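Local coordinates for protein putative prolyl-tRNA synthetase (Leishmania major, PDB 5XIL) that probably catalyses the ATP-dependent attachment of L-proline to tRNA(Pro), releasing AMP and diphosphate, with this chain carrying the class II catalytic core and the C-terminal domains, at residues R154-Q159 against L264-I269; V114-Y119 against P257-W262; L133-N138 against W158-C163. All coordinates share one frame; numbering follows the deposited sequence.

Overall arrangement
All three contacts lie in the class II synthetase core; contacts 1 and 3 join neighbouring antiparallel strands, and contact 2 packs a helix against one of them. Strand 156-165 is common to contacts 1 and 3: it pairs with 253-265 in the first and with 131-139 in the other, so Trp158 and Gln159 belong to both and the centres are about 11 Å apart. Contact 2 sets helix 111-122 against strand 253-265; its centre is about 12 Å from that of contact 3 and about 21 Å from that of contact 1. In chain order come 114-119, 133-138, the run 154-163, then 257-262 and 264-269. Residues far apart in sequence thus build one continuous part of the catalytic domain, where motif 2 meets motif 3.

Contact 1 (R154-Q159 against L264-I269)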
loop_
_atom_site.group_PDB
_atom_site.type_symbol
_atom_site.label_atom_id
_atom_site.label_comp_id
_atom_site.label_asym_id
_atom_site.label_seq_id
_atom_site.Cartn_x
_atom_site.Cartn_y
_atom_site.Cartn_z
ATOM N N ARG A 154 15.517 3.497 -14.926
ATOM C CA ARG A 154 16.592 3.374 -13.934
ATOM C C ARG A 154 15.987 3.155 -12.538
ATOM O O ARG A 154 16.526 2.402 -11.754
ATOM C CB ARG A 154 17.514 4.599 -13.934
ATOM N N GLU A 155 14.863 3.802 -12.238
ATOM C CA GLU A 155 14.161 3.583 -10.975
ATOM C C GLU A 155 12.704 3.150 -11.241
ATOM O O GLU A 155 12.037 3.660 -12.151
ATOM C CB GLU A 155 14.176 4.874 -10.149
ATOM C CG GLU A 155 13.847 4.681 -8.679
ATOM C CD GLU A 155 13.789 6.015 -7.975
ATOM O OE1 GLU A 155 12.901 6.818 -8.307
ATOM O OE2 GLU A 155 14.650 6.280 -7.120
ATOM N N PHE A 156 12.211 2.195 -10.462
ATOM C CA PHE A 156 10.833 1.826 -10.599
ATOM C C PHE A 156 10.351 1.230 -9.288
ATOM O O PHE A 156 11.093 1.118 -8.353
ATOM C CB PHE A 156 10.636 0.865 -11.796
ATOM C CG PHE A 156 11.425 -0.400 -11.708
ATOM C CD1 PHE A 156 10.915 -1.517 -11.035
ATOM C CD2 PHE A 156 12.698 -0.492 -12.288
ATOM C CE1 PHE A 156 11.633 -2.710 -10.959
ATOM C CE2 PHE A 156 13.426 -1.671 -12.218
ATOM C CZ PHE A 156 12.906 -2.782 -11.541
ATOM N N LEU A 157 9.084 0.907 -9.246
ATOM C CA LEU A 157 8.445 0.306 -8.097
ATOM C C LEU A 157 8.027 -1.070 -8.463
ATOM O O LEU A 157 7.600 -1.339 -9.596
ATOM C CB LEU A 157 7.180 1.074 -7.728
ATOM C CG LEU A 157 7.160 2.596 -7.569
ATOM C CD1 LEU A 157 5.995 2.978 -6.658
ATOM C CD2 LEU A 157 8.384 3.016 -6.880
ATOM N N TRP A 158 8.095 -1.953 -7.493
ATOM C CA TRP A 158 7.663 -3.306 -7.700
ATOM C C TRP A 158 7.361 -3.990 -6.398
ATOM O O TRP A 158 7.398 -3.385 -5.324
ATOM C CB TRP A 158 8.665 -4.058 -8.525
ATOM C CG TRP A 158 9.816 -4.704 -7.874
ATOM C CD1 TRP A 158 10.494 -4.314 -6.777
ATOM C CD2 TRP A 158 10.488 -5.858 -8.394
ATOM N NE1 TRP A 158 11.557 -5.204 -6.532
ATOM C CE2 TRP A 158 11.581 -6.133 -7.549
ATOM C CE3 TRP A 158 10.250 -6.712 -9.512
ATOM C CZ2 TRP A 158 12.439 -7.258 -7.763
ATOM C CZ3 TRP A 158 11.127 -7.822 -9.733
ATOM C CH2 TRP A 158 12.210 -8.055 -8.860
ATOM N N GLN A 159 6.975 -5.208 -6.562
ATOM C CA GLN A 159 6.641 -6.082 -5.551
ATOM C C GLN A 159 7.453 -7.363 -5.810
ATOM O O GLN A 159 7.571 -7.818 -6.938
ATOM C CB GLN A 159 5.144 -6.375 -5.772
ATOM C CG GLN A 159 4.537 -7.597 -5.259
ATOM C CD GLN A 159 4.901 -8.816 -6.013
ATOM O OE1 GLN A 159 4.618 -8.955 -7.199
ATOM N NE2 GLN A 159 5.526 -9.727 -5.326
ATOM N N LEU A 264 6.490 -8.360 -9.952
ATOM C CA LEU A 264 5.673 -7.605 -10.926
ATOM C C LEU A 264 5.911 -6.124 -10.626
ATOM O O LEU A 264 5.909 -5.726 -9.438
ATOM C CB LEU A 264 4.202 -7.968 -10.759
ATOM C CG LEU A 264 3.197 -7.260 -11.670
ATOM C CD1 LEU A 264 2.078 -8.193 -12.042
ATOM C CD2 LEU A 264 2.610 -6.036 -10.953
ATOM N N SER A 265 6.126 -5.317 -11.660
ATOM C CA SER A 265 6.552 -3.931 -11.504
ATOM C C SER A 265 5.623 -2.943 -12.258
ATOM O O SER A 265 4.716 -3.369 -12.914
ATOM C CB SER A 265 7.945 -3.771 -12.050
ATOM O OG SER A 265 7.981 -3.720 -13.472
ATOM N N THR A 266 5.958 -1.660 -12.180
ATOM C CA THR A 266 5.241 -0.609 -12.886
ATOM C C THR A 266 5.370 -0.711 -14.404
ATOM O O THR A 266 4.730 0.066 -15.142
ATOM C CB THR A 266 5.732 0.756 -12.426
ATOM O OG1 THR A 266 7.128 0.703 -12.286
ATOM C CG2 THR A 266 5.107 1.059 -11.105
ATOM N N ARG A 267 6.142 -1.684 -14.893
ATOM C CA ARG A 267 6.033 -2.041 -16.276
ATOM C C ARG A 267 4.566 -2.331 -16.705
ATOM O O ARG A 267 4.196 -2.107 -17.879
ATOM C CB ARG A 267 6.925 -3.230 -16.638
ATOM C CG ARG A 267 6.534 -3.856 -17.968
ATOM C CD ARG A 267 7.375 -5.017 -18.316
ATOM N NE ARG A 267 8.666 -4.468 -18.661
ATOM C CZ ARG A 267 9.626 -5.174 -19.193
ATOM N NH1 ARG A 267 9.423 -6.450 -19.434
ATOM N NH2 ARG A 267 10.775 -4.576 -19.480
ATOM N N VAL A 268 3.723 -2.840 -15.753
ATOM C CA VAL A 268 2.364 -3.098 -16.136
ATOM C C VAL A 268 1.701 -1.833 -16.682
ATOM O O VAL A 268 0.793 -1.934 -17.550
ATOM C CB VAL A 268 1.495 -3.724 -14.996
ATOM C CG1 VAL A 268 2.079 -5.004 -14.425
ATOM C CG2 VAL A 268 1.292 -2.733 -13.903
ATOM N N ILE A 269 2.084 -0.667 -16.189
ATOM C CA ILE A 269 1.442 0.558 -16.604
ATOM C C ILE A 269 1.827 0.856 -18.078
ATOM O O ILE A 269 1.002 1.259 -18.875
ATOM C CB ILE A 269 1.835 1.766 -15.691
ATOM C CG1 ILE A 269 1.390 1.487 -14.222
ATOM C CG2 ILE A 269 1.314 3.074 -16.262
ATOM C CD1 ILE A 269 1.871 2.505 -13.274
#
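With chi1 at 41°, Thr266 has OG1 between its backbone N and carbonyl carbon, and both branches face the segment 154-159: OG1 reaches Phe156 CB at 3.5 Å, while CG2 rests on Leu157 CB at 4.0 Å. Phe156 takes the same kind of first torsion, 59°, which swings its ring alongside Ser265, with CD1 3.9 Å from Ser265 CB. Within the same segment, Phe156 CE1 sits over one face of the Trp158 indole, toward its rim. Trp158 itself touches Ser265 through its root, CB to CB at 3.6 Å. Next to it the backbones pair antiparallel: Gln159 N gives to Leu264 O at 3.1 Å, and Leu264 N returns a bond to Gln159 O at 3.2 Å. Thr266 N bonds Leu157 O at 3.1 Å, the last backbone bond between the segments before the chain turns into the helix. There Ser265 OG accepts from Arg267 N at 3.1 Å, a capping bond at the start of helix 267-276. The Arg267 guanidinium goes on to the carbonyls of Gln226 and Ile151. Gln159 OE1, lying near Leu264 CB, is bonded to Tyr182 OH of helix 168-189. A strand turning straight into a helix, beside the second strand of motif 2, is the signature of motif 3 in the class II aminoacyl-tRNA synthetase fold.

Contact 2 (V114-Y119 against P257-W262); sequences VMYPYY and PWQNSW
This is a buried, water-bridged helix-to-sheet contact in the class II core: Gln259 of strand 253-265 reaches Tyr116 and Tyr119 of helix 111-122, where the helix packs on one face of the core sheet, its direction 149° from that of the strand. The axes of the two segments stay 12.7 Å apart, so long side chains span the gap. Extended beyond CG, Gln259 delivers NE2 over the centre of the Tyr116 ring, 3.6 Å from Tyr116 CZ, with amide and ring planes 66° apart. The same NE2 is 4.1 Å from Tyr119 CD2, and Tyr116 CD1 in turn sits over the centre of the Tyr119 ring. Strand 253-265 is the motif 3 strand of the class II synthetase core, and helix 111-122 leads to the first strand of motif 2. Two waters join the polar ends. One accepts from Gln259 NE2 at 3.0 Å, donates to Asn260 O at 3.0 Å and is weakly bonded to Tyr116 OH, which would help keep the amide nitrogen over the ring. The second links Tyr116 OH, at 3.0 Å, with Ser261 OG, at 2.8 Å. Tyr116 OH also bonds His162 ND1, while Tyr119 OH bonds the backbone oxygen of His162, and Phe237 packs edge-to-face with the Tyr116 ring.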
loop_
_atom_site.group_PDB
_atom_site.type_symbol
_atom_site.label_atom_id
_atom_site.label_comp_id
_atom_site.label_asym_id
_atom_site.label_seq_id
_atom_site.Cartn_x
_atom_site.Cartn_y
_atom_site.Cartn_z
ATOM N N VAL A 114 20.809 -10.127 0.395
ATOM C CA VAL A 114 20.456 -9.549 1.663
ATOM C C VAL A 114 19.512 -10.447 2.486
ATOM O O VAL A 114 19.589 -10.548 3.721
ATOM C CB VAL A 114 19.772 -8.180 1.419
ATOM C CG1 VAL A 114 19.287 -7.615 2.722
ATOM C CG2 VAL A 114 20.734 -7.215 0.726
ATOM N N MET A 115 18.575 -11.072 1.792
ATOM C CA MET A 115 17.517 -11.828 2.450
ATOM C C MET A 115 17.889 -13.280 2.823
ATOM O O MET A 115 17.485 -13.767 3.856
ATOM C CB MET A 115 16.304 -11.860 1.501
ATOM C CG MET A 115 15.597 -10.477 1.335
ATOM S SD MET A 115 14.235 -10.549 0.125
ATOM C CE MET A 115 13.041 -11.579 1.007
ATOM N N TYR A 116 18.575 -13.970 1.945
ATOM C CA TYR A 116 18.724 -15.393 2.105
ATOM C C TYR A 116 19.621 -15.800 3.294
ATOM O O TYR A 116 19.391 -16.867 3.898
ATOM C CB TYR A 116 19.111 -16.037 0.787
ATOM C CG TYR A 116 17.995 -15.992 -0.280
ATOM C CD1 TYR A 116 16.713 -15.439 -0.010
ATOM C CD2 TYR A 116 18.230 -16.436 -1.585
ATOM C CE1 TYR A 116 15.724 -15.390 -1.004
ATOM C CE2 TYR A 116 17.219 -16.436 -2.565
ATOM C CZ TYR A 116 15.973 -15.899 -2.301
ATOM O OH TYR A 116 14.956 -15.855 -3.302
ATOM N N PRO A 117 20.520 -14.909 3.714
ATOM C CA PRO A 117 21.192 -15.191 5.008
ATOM C C PRO A 117 20.195 -15.202 6.145
ATOM O O PRO A 117 20.339 -15.995 7.078
ATOM C CB PRO A 117 22.195 -14.027 5.150
ATOM C CG PRO A 117 22.523 -13.646 3.731
ATOM C CD PRO A 117 21.238 -13.876 2.937
ATOM N N TYR A 118 19.196 -14.301 6.130
ATOM C CA TYR A 118 18.195 -14.341 7.149
ATOM C C TYR A 118 17.326 -15.567 7.066
ATOM O O TYR A 118 16.922 -16.099 8.120
ATOM C CB TYR A 118 17.387 -12.992 7.251
ATOM C CG TYR A 118 18.280 -11.930 7.814
ATOM C CD1 TYR A 118 19.178 -11.252 7.008
ATOM C CD2 TYR A 118 18.315 -11.692 9.188
ATOM C CE1 TYR A 118 20.107 -10.339 7.530
ATOM C CE2 TYR A 118 19.206 -10.755 9.732
ATOM C CZ TYR A 118 20.116 -10.075 8.892
ATOM O OH TYR A 118 21.025 -9.124 9.417
ATOM N N TYR A 119 17.000 -16.017 5.855
ATOM C CA TYR A 119 16.241 -17.228 5.686
ATOM C C TYR A 119 16.999 -18.383 6.389
ATOM O O TYR A 119 16.414 -19.233 7.034
ATOM C CB TYR A 119 16.028 -17.548 4.193
ATOM C CG TYR A 119 14.832 -16.805 3.591
ATOM C CD1 TYR A 119 14.572 -15.474 3.945
ATOM C CD2 TYR A 119 13.961 -17.420 2.691
ATOM C CE1 TYR A 119 13.483 -14.776 3.382
ATOM C CE2 TYR A 119 12.860 -16.717 2.117
ATOM C CZ TYR A 119 12.643 -15.411 2.497
ATOM O OH TYR A 119 11.585 -14.662 2.040
ATOM N N PRO A 257 15.446 -26.491 1.727
ATOM C CA PRO A 257 14.114 -26.080 1.294
ATOM C C PRO A 257 14.081 -25.787 -0.198
ATOM O O PRO A 257 15.120 -25.441 -0.763
ATOM C CB PRO A 257 13.889 -24.761 1.998
ATOM C CG PRO A 257 14.821 -24.742 3.122
ATOM C CD PRO A 257 16.000 -25.597 2.724
ATOM N N TRP A 258 12.863 -25.848 -0.756
ATOM C CA TRP A 258 12.550 -25.474 -2.102
ATOM C C TRP A 258 12.066 -24.024 -2.125
ATOM O O TRP A 258 11.093 -23.662 -1.448
ATOM C CB TRP A 258 11.513 -26.428 -2.611
ATOM C CG TRP A 258 12.017 -27.863 -2.605
ATOM C CD1 TRP A 258 12.045 -28.731 -1.511
ATOM C CD2 TRP A 258 12.673 -28.556 -3.679
ATOM N NE1 TRP A 258 12.674 -29.916 -1.888
ATOM C CE2 TRP A 258 13.043 -29.842 -3.199
ATOM C CE3 TRP A 258 12.908 -28.252 -5.018
ATOM C CZ2 TRP A 258 13.660 -30.797 -4.014
ATOM C CZ3 TRP A 258 13.540 -29.169 -5.805
ATOM C CH2 TRP A 258 13.947 -30.418 -5.291
ATOM N N GLN A 259 12.747 -23.190 -2.897
ATOM C CA GLN A 259 12.484 -21.779 -2.920
ATOM C C GLN A 259 11.907 -21.299 -4.268
ATOM O O GLN A 259 12.086 -21.901 -5.331
ATOM C CB GLN A 259 13.788 -21.016 -2.610
ATOM C CG GLN A 259 14.166 -21.102 -1.156
ATOM C CD GLN A 259 15.467 -20.440 -0.860
ATOM O OE1 GLN A 259 16.525 -21.089 -0.773
ATOM N NE2 GLN A 259 15.427 -19.136 -0.772
ATOM N N ASN A 260 11.166 -20.218 -4.173
ATOM C CA ASN A 260 10.700 -19.500 -5.339
ATOM C C ASN A 260 10.815 -18.009 -5.103
ATOM O O ASN A 260 11.050 -17.537 -3.980
ATOM C CB ASN A 260 9.273 -19.912 -5.707
ATOM C CG ASN A 260 8.211 -19.515 -4.643
ATOM O OD1 ASN A 260 8.218 -18.427 -4.088
ATOM N ND2 ASN A 260 7.290 -20.420 -4.391
ATOM N N SER A 261 10.736 -17.272 -6.203
ATOM C CA SER A 261 10.700 -15.851 -6.161
ATOM C C SER A 261 9.877 -15.346 -7.340
ATOM O O SER A 261 9.708 -16.026 -8.314
ATOM C CB SER A 261 12.074 -15.184 -6.077
ATOM O OG SER A 261 12.733 -15.302 -7.275
ATOM N N TRP A 262 9.368 -14.139 -7.201
ATOM C CA TRP A 262 8.385 -13.663 -8.141
ATOM C C TRP A 262 8.266 -12.190 -8.014
ATOM O O TRP A 262 8.355 -11.697 -6.910
ATOM C CB TRP A 262 7.055 -14.407 -7.916
ATOM C CG TRP A 262 6.736 -14.818 -6.480
ATOM C CD1 TRP A 262 7.133 -15.983 -5.850
ATOM C CD2 TRP A 262 5.974 -14.116 -5.509
ATOM N NE1 TRP A 262 6.714 -16.011 -4.576
ATOM C CE2 TRP A 262 5.956 -14.922 -4.336
ATOM C CE3 TRP A 262 5.206 -12.943 -5.529
ATOM C CZ2 TRP A 262 5.249 -14.573 -3.191
ATOM C CZ3 TRP A 262 4.537 -12.585 -4.386
ATOM C CH2 TRP A 262 4.556 -13.408 -3.230
HETATM O O HOH W 1 13.186 -17.528 -1.857
HETATM O O HOH W 2 15.316 -15.194 -6.171
#

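Contact 3 (L133-N138 against W158-C163); sequences LNMWNN and WQEGHC
The two strands of motif 2, the antiparallel hairpin of the class II synthetase core, meet here, Leu133 facing His162, Met135 facing Glu160 and Asn137 facing Trp158 as hydrogen-bonded pairs. Paired bonds such as Glu160 N to Met135 O, 2.9 Å, tie the backbones along this length. On the face turned to helix 40-60, Trp136 lies across Gln159: the CB of Gln159 stands 3.5 Å from the centroid of the six-membered ring, 19° off its normal, a CH-pi contact. Bent at chi2, the same glutamine brings NE2 back to Asn134 OD1 at 2.9 Å, a fairly straight bond in the plane of the glutamine amide. Asn134 ND2 is taken by Asp64. On the other face, which borders helix 111-122, Met135 and Glu160 lie side by side, with Met135 CE 3.8 Å from Glu160 CG. Next to them Asn137 OD1 comes to the edge of the Trp158 indole, 3.4 Å from CD1. Glu160 CB covers part of one face of that indole, and its carboxylate is held at both oxygens: OE2 takes a bond from Ser111 OG and a weak one from Trp158 NE1, while His162 NE2, 2.7 Å from Glu160 OE1, meets that oxygen from above the carboxylate plane, the bond lying close to the plane of the imidazole.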
loop_
_atom_site.group_PDB
_atom_site.type_symbol
_atom_site.label_atom_id
_atom_site.label_comp_id
_atom_site.label_asym_id
_atom_site.label_seq_id
_atom_site.Cartn_x
_atom_site.Cartn_y
_atom_site.Cartn_z
ATOM N N LEU A 133 7.395 -14.479 2.235
ATOM C CA LEU A 133 7.576 -13.032 2.464
ATOM C C LEU A 133 7.511 -12.224 1.155
ATOM O O LEU A 133 8.026 -12.676 0.123
ATOM C CB LEU A 133 8.885 -12.754 3.184
ATOM C CG LEU A 133 9.027 -13.410 4.603
ATOM C CD1 LEU A 133 10.420 -13.265 5.146
ATOM C CD2 LEU A 133 7.999 -12.911 5.592
ATOM N N ASN A 134 6.887 -11.057 1.220
ATOM C CA ASN A 134 6.735 -10.161 0.147
ATOM C C ASN A 134 7.130 -8.787 0.583
ATOM O O ASN A 134 6.915 -8.373 1.741
ATOM C CB ASN A 134 5.249 -10.158 -0.273
ATOM C CG ASN A 134 4.962 -9.200 -1.393
ATOM O OD1 ASN A 134 5.518 -9.358 -2.481
ATOM N ND2 ASN A 134 4.174 -8.157 -1.128
ATOM N N MET A 135 7.633 -8.015 -0.365
ATOM C CA MET A 135 7.985 -6.629 -0.148
ATOM C C MET A 135 7.491 -5.779 -1.308
ATOM O O MET A 135 7.553 -6.218 -2.446
ATOM C CB MET A 135 9.501 -6.517 -0.140
ATOM C CG MET A 135 10.138 -7.186 1.010
ATOM S SD MET A 135 11.957 -7.016 0.904
ATOM C CE MET A 135 12.283 -7.943 -0.566
ATOM N N TRP A 136 6.930 -4.635 -0.999
ATOM C CA TRP A 136 6.576 -3.593 -1.966
ATOM C C TRP A 136 7.670 -2.573 -1.909
ATOM O O TRP A 136 7.886 -1.953 -0.884
ATOM C CB TRP A 136 5.223 -2.968 -1.635
ATOM C CG TRP A 136 4.093 -3.893 -1.896
ATOM C CD1 TRP A 136 3.493 -4.727 -0.992
ATOM C CD2 TRP A 136 3.428 -4.141 -3.157
ATOM N NE1 TRP A 136 2.519 -5.449 -1.608
ATOM C CE2 TRP A 136 2.433 -5.102 -2.922
ATOM C CE3 TRP A 136 3.545 -3.611 -4.424
ATOM C CZ2 TRP A 136 1.580 -5.556 -3.920
ATOM C CZ3 TRP A 136 2.718 -4.085 -5.419
ATOM C CH2 TRP A 136 1.751 -5.053 -5.160
ATOM N N ASN A 137 8.472 -2.424 -2.936
ATOM C CA ASN A 137 9.485 -1.391 -2.793
ATOM C C ASN A 137 9.973 -0.829 -4.074
ATOM O O ASN A 137 9.490 -1.198 -5.133
ATOM C CB ASN A 137 10.642 -1.857 -1.922
ATOM C CG ASN A 137 11.299 -3.097 -2.446
ATOM O OD1 ASN A 137 11.495 -3.254 -3.652
ATOM N ND2 ASN A 137 11.686 -3.969 -1.533
ATOM N N ASN A 138 10.934 0.079 -3.976
ATOM C CA ASN A 138 11.472 0.731 -5.153
ATOM C C ASN A 138 12.892 0.323 -5.478
ATOM O O ASN A 138 13.810 0.600 -4.721
ATOM C CB ASN A 138 11.311 2.239 -5.037
ATOM C CG ASN A 138 11.844 2.778 -3.757
ATOM O OD1 ASN A 138 11.160 2.805 -2.731
ATOM N ND2 ASN A 138 13.082 3.218 -3.804
ATOM N N TRP A 158 8.095 -1.953 -7.493
ATOM C CA TRP A 158 7.663 -3.306 -7.700
ATOM C C TRP A 158 7.361 -3.990 -6.398
ATOM O O TRP A 158 7.398 -3.385 -5.324
ATOM C CB TRP A 158 8.665 -4.058 -8.525
ATOM C CG TRP A 158 9.816 -4.704 -7.874
ATOM C CD1 TRP A 158 10.494 -4.314 -6.777
ATOM C CD2 TRP A 158 10.488 -5.858 -8.394
ATOM N NE1 TRP A 158 11.557 -5.204 -6.532
ATOM C CE2 TRP A 158 11.581 -6.133 -7.549
ATOM C CE3 TRP A 158 10.250 -6.712 -9.512
ATOM C CZ2 TRP A 158 12.439 -7.258 -7.763
ATOM C CZ3 TRP A 158 11.127 -7.822 -9.733
ATOM C CH2 TRP A 158 12.210 -8.055 -8.860
ATOM N N GLN A 159 6.975 -5.208 -6.562
ATOM C CA GLN A 159 6.641 -6.082 -5.551
ATOM C C GLN A 159 7.453 -7.363 -5.810
ATOM O O GLN A 159 7.571 -7.818 -6.938
ATOM C CB GLN A 159 5.144 -6.375 -5.772
ATOM C CG GLN A 159 4.537 -7.597 -5.259
ATOM C CD GLN A 159 4.901 -8.816 -6.013
ATOM O OE1 GLN A 159 4.618 -8.955 -7.199
ATOM N NE2 GLN A 159 5.526 -9.727 -5.326
ATOM N N GLU A 160 8.134 -7.837 -4.798
ATOM C CA GLU A 160 8.786 -9.129 -5.019
ATOM C C GLU A 160 8.614 -10.034 -3.794
ATOM O O GLU A 160 8.684 -9.559 -2.674
ATOM C CB GLU A 160 10.267 -8.918 -5.302
ATOM C CG GLU A 160 11.018 -8.374 -4.155
ATOM C CD GLU A 160 12.555 -8.234 -4.401
ATOM O OE1 GLU A 160 13.248 -9.220 -4.816
ATOM O OE2 GLU A 160 13.006 -7.080 -4.178
ATOM N N GLY A 161 8.322 -11.269 -4.046
ATOM C CA GLY A 161 8.029 -12.266 -3.067
ATOM C C GLY A 161 9.139 -13.304 -3.149
ATOM O O GLY A 161 9.668 -13.603 -4.237
ATOM N N HIS A 162 9.433 -13.887 -1.987
ATOM C CA HIS A 162 10.473 -14.963 -1.855
ATOM C C HIS A 162 9.949 -15.954 -0.845
ATOM O O HIS A 162 9.661 -15.599 0.335
ATOM C CB HIS A 162 11.832 -14.441 -1.417
ATOM C CG HIS A 162 12.410 -13.378 -2.293
ATOM N ND1 HIS A 162 13.471 -13.617 -3.144
ATOM C CD2 HIS A 162 12.091 -12.071 -2.451
ATOM C CE1 HIS A 162 13.783 -12.495 -3.790
ATOM N NE2 HIS A 162 12.937 -11.554 -3.408
ATOM N N CYS A 163 9.787 -17.193 -1.274
ATOM C CA CYS A 163 9.270 -18.236 -0.412
ATOM C C CYS A 163 10.219 -19.450 -0.379
ATOM O O CYS A 163 10.939 -19.730 -1.317
ATOM C CB CYS A 163 7.868 -18.655 -0.898
ATOM S SG CYS A 163 6.703 -17.198 -0.919
#